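Local coordinates for CoA binding domain protein (Escherichia coli, PDB 3QA9) that is of unknown function but carries a CoA binding domain of the Rossmann-like type, built on a parallel beta sheet flanked by helices, at residues A[102-107]-A[112-117]. Sequence-based numbering, arbitrary orientation.
Sequences VWFQYN and LAARQA
Phe104 points the far end of its ring at Ala113 and Ala114, and Val102, two residues earlier on the same strand, meets Ala117. The pattern illustrates how a beta-alpha-beta unit of a Rossmann-like fold is packed: strand 101-104 leads into helix 111-119, which runs back along one face of the parallel sheet before strand 123-126 takes its place beside the first. The axes of 102-104 and 112-117 are accordingly nearly antiparallel, at 162°, and come within 10.2 Å of each other.

A large side chain on the strand and small ones on the helix bridge that separation. In Phe104, CG stands anti to the carbonyl carbon (chi1 -64°), a setting that directs the ring out from the sheet toward the helix. CZ and CE1 are the ring atoms that reach the alanines, and the two receive them differently. The methyl of Ala113 lies at the ring edge, near its plane, with CB 4.3 Å from CZ of Phe104. Ala114 N lies oblique to the ring, 3.9 Å from Phe104 CZ. The methyl of the same residue is met by the neighbouring ring atom, Phe104 CE1 lying 4.0 Å from Ala114 CB. Tyr109, in the connection between strand and helix, adds an edge-to-face ring contact to Phe104.

Alternation along the strand turns Trp103 to the other side of the sheet, where its indole NE1 is hydrogen-bonded to Arg128 O. Val102 therefore shares the helix-facing side with Phe104. Neighbouring helix 87-97 packs against the same layer, Ala94 touching Val102 and Val91 touching Ala117. The contact between the two segments is wholly apolar at the side-chain level, and at its Val102 end a single pair of methyls meets, CG2 of Val102 lying 4.2 Å from CB of Ala117.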
loop_
_atom_site.group_PDB
_atom_site.type_symbol
_atom_site.label_atom_id
_atom_site.label_comp_id
_atom_site.label_asym_id
_atom_site.label_seq_id
_atom_site.Cartn_x
_atom_site.Cartn_y
_atom_site.Cartn_z
ATOM N N VAL A 102 -4.851 5.286 -1.401
ATOM C CA VAL A 102 -4.724 4.628 -0.125
ATOM C C VAL A 102 -5.293 3.241 -0.351
ATOM O O VAL A 102 -6.461 3.093 -0.677
ATOM C CB VAL A 102 -5.508 5.320 0.976
ATOM C CG1 VAL A 102 -5.561 4.417 2.160
ATOM C CG2 VAL A 102 -4.832 6.626 1.353
ATOM N N TRP A 103 -4.444 2.233 -0.203
ATOM C CA TRP A 103 -4.849 0.850 -0.411
ATOM C C TRP A 103 -4.975 0.105 0.916
ATOM O O TRP A 103 -3.987 -0.100 1.617
ATOM C CB TRP A 103 -3.822 0.153 -1.322
ATOM C CG TRP A 103 -4.214 -1.210 -1.833
ATOM C CD1 TRP A 103 -4.535 -2.307 -1.086
ATOM C CD2 TRP A 103 -4.282 -1.630 -3.205
ATOM N NE1 TRP A 103 -4.788 -3.382 -1.900
ATOM C CE2 TRP A 103 -4.626 -2.999 -3.209
ATOM C CE3 TRP A 103 -4.053 -0.987 -4.433
ATOM C CZ2 TRP A 103 -4.784 -3.734 -4.389
ATOM C CZ3 TRP A 103 -4.205 -1.720 -5.614
ATOM C CH2 TRP A 103 -4.555 -3.082 -5.580
ATOM N N PHE A 104 -6.198 -0.273 1.269
ATOM C CA PHE A 104 -6.438 -1.018 2.502
ATOM C C PHE A 104 -6.364 -2.517 2.224
ATOM O O PHE A 104 -7.248 -3.077 1.570
ATOM C CB PHE A 104 -7.828 -0.716 3.074
ATOM C CG PHE A 104 -8.026 0.710 3.503
ATOM C CD1 PHE A 104 -8.405 1.686 2.581
ATOM C CD2 PHE A 104 -7.889 1.070 4.842
ATOM C CE1 PHE A 104 -8.646 3.000 2.990
ATOM C CE2 PHE A 104 -8.128 2.383 5.261
ATOM C CZ PHE A 104 -8.510 3.347 4.331
ATOM N N GLN A 105 -5.317 -3.169 2.715
ATOM C CA GLN A 105 -5.182 -4.610 2.523
ATOM C C GLN A 105 -6.303 -5.302 3.303
ATOM O O GLN A 105 -7.062 -4.655 4.026
ATOM C CB GLN A 105 -3.811 -5.087 3.028
ATOM C CG GLN A 105 -2.637 -4.549 2.215
ATOM C CD GLN A 105 -2.384 -5.336 0.939
ATOM O OE1 GLN A 105 -2.035 -4.767 -0.100
ATOM N NE2 GLN A 105 -2.541 -6.653 1.016
ATOM N N TYR A 106 -6.417 -6.615 3.162
ATOM C CA TYR A 106 -7.465 -7.337 3.876
ATOM C C TYR A 106 -7.502 -7.060 5.353
ATOM O O TYR A 106 -6.479 -7.039 6.008
ATOM C CB TYR A 106 -7.306 -8.834 3.718
ATOM C CG TYR A 106 -7.303 -9.308 2.316
ATOM C CD1 TYR A 106 -6.210 -9.990 1.822
ATOM C CD2 TYR A 106 -8.395 -9.097 1.490
ATOM C CE1 TYR A 106 -6.202 -10.489 0.561
ATOM C CE2 TYR A 106 -8.411 -9.592 0.199
ATOM C CZ TYR A 106 -7.294 -10.282 -0.258
ATOM O OH TYR A 106 -7.255 -10.816 -1.513
ATOM N N ASN A 107 -8.710 -6.874 5.860
ATOM C CA ASN A 107 -8.961 -6.629 7.269
ATOM C C ASN A 107 -8.390 -5.350 7.844
ATOM O O ASN A 107 -8.244 -5.245 9.053
ATOM C CB ASN A 107 -8.448 -7.802 8.094
ATOM C CG ASN A 107 -8.930 -9.116 7.569
ATOM O OD1 ASN A 107 -8.134 -9.973 7.207
ATOM N ND2 ASN A 107 -10.236 -9.282 7.501
ATOM N N LEU A 112 -14.333 5.537 8.234
ATOM C CA LEU A 112 -14.034 6.941 8.498
ATOM C C LEU A 112 -12.720 7.381 7.872
ATOM O O LEU A 112 -12.637 8.469 7.304
ATOM C CB LEU A 112 -14.018 7.208 10.001
ATOM C CG LEU A 112 -15.385 7.058 10.674
ATOM C CD1 LEU A 112 -15.228 7.247 12.169
ATOM C CD2 LEU A 112 -16.370 8.070 10.101
ATOM N N ALA A 113 -11.696 6.540 7.972
ATOM C CA ALA A 113 -10.391 6.865 7.394
ATOM C C ALA A 113 -10.514 6.952 5.877
ATOM O O ALA A 113 -9.967 7.859 5.244
ATOM C CB ALA A 113 -9.362 5.798 7.777
ATOM N N ALA A 114 -11.235 6.000 5.295
ATOM C CA ALA A 114 -11.427 5.976 3.845
ATOM C C ALA A 114 -12.122 7.241 3.359
ATOM O O ALA A 114 -11.712 7.850 2.368
ATOM C CB ALA A 114 -12.244 4.745 3.443
ATOM N N ARG A 115 -13.175 7.639 4.061
ATOM C CA ARG A 115 -13.923 8.833 3.683
ATOM C C ARG A 115 -13.043 10.080 3.742
ATOM O O ARG A 115 -13.080 10.923 2.852
ATOM C CB ARG A 115 -15.155 8.972 4.587
ATOM C CG ARG A 115 -16.051 10.207 4.346
ATOM C CD ARG A 115 -16.598 10.294 2.914
ATOM N NE ARG A 115 -17.357 9.120 2.483
ATOM C CZ ARG A 115 -18.672 8.953 2.628
ATOM N NH1 ARG A 115 -19.412 9.890 3.202
ATOM N NH2 ARG A 115 -19.252 7.846 2.175
ATOM N N GLN A 116 -12.229 10.190 4.777
ATOM C CA GLN A 116 -11.339 11.334 4.887
ATOM C C GLN A 116 -10.403 11.399 3.679
ATOM O O GLN A 116 -10.202 12.450 3.090
ATOM C CB GLN A 116 -10.541 11.245 6.184
ATOM C CG GLN A 116 -9.775 12.494 6.481
ATOM C CD GLN A 116 -9.102 12.418 7.824
ATOM O OE1 GLN A 116 -8.946 11.337 8.388
ATOM N NE2 GLN A 116 -8.696 13.561 8.347
ATOM N N ALA A 117 -9.838 10.266 3.299
ATOM C CA ALA A 117 -8.960 10.237 2.130
ATOM C C ALA A 117 -9.728 10.633 0.877
ATOM O O ALA A 117 -9.257 11.445 0.084
ATOM C CB ALA A 117 -8.377 8.863 1.940
#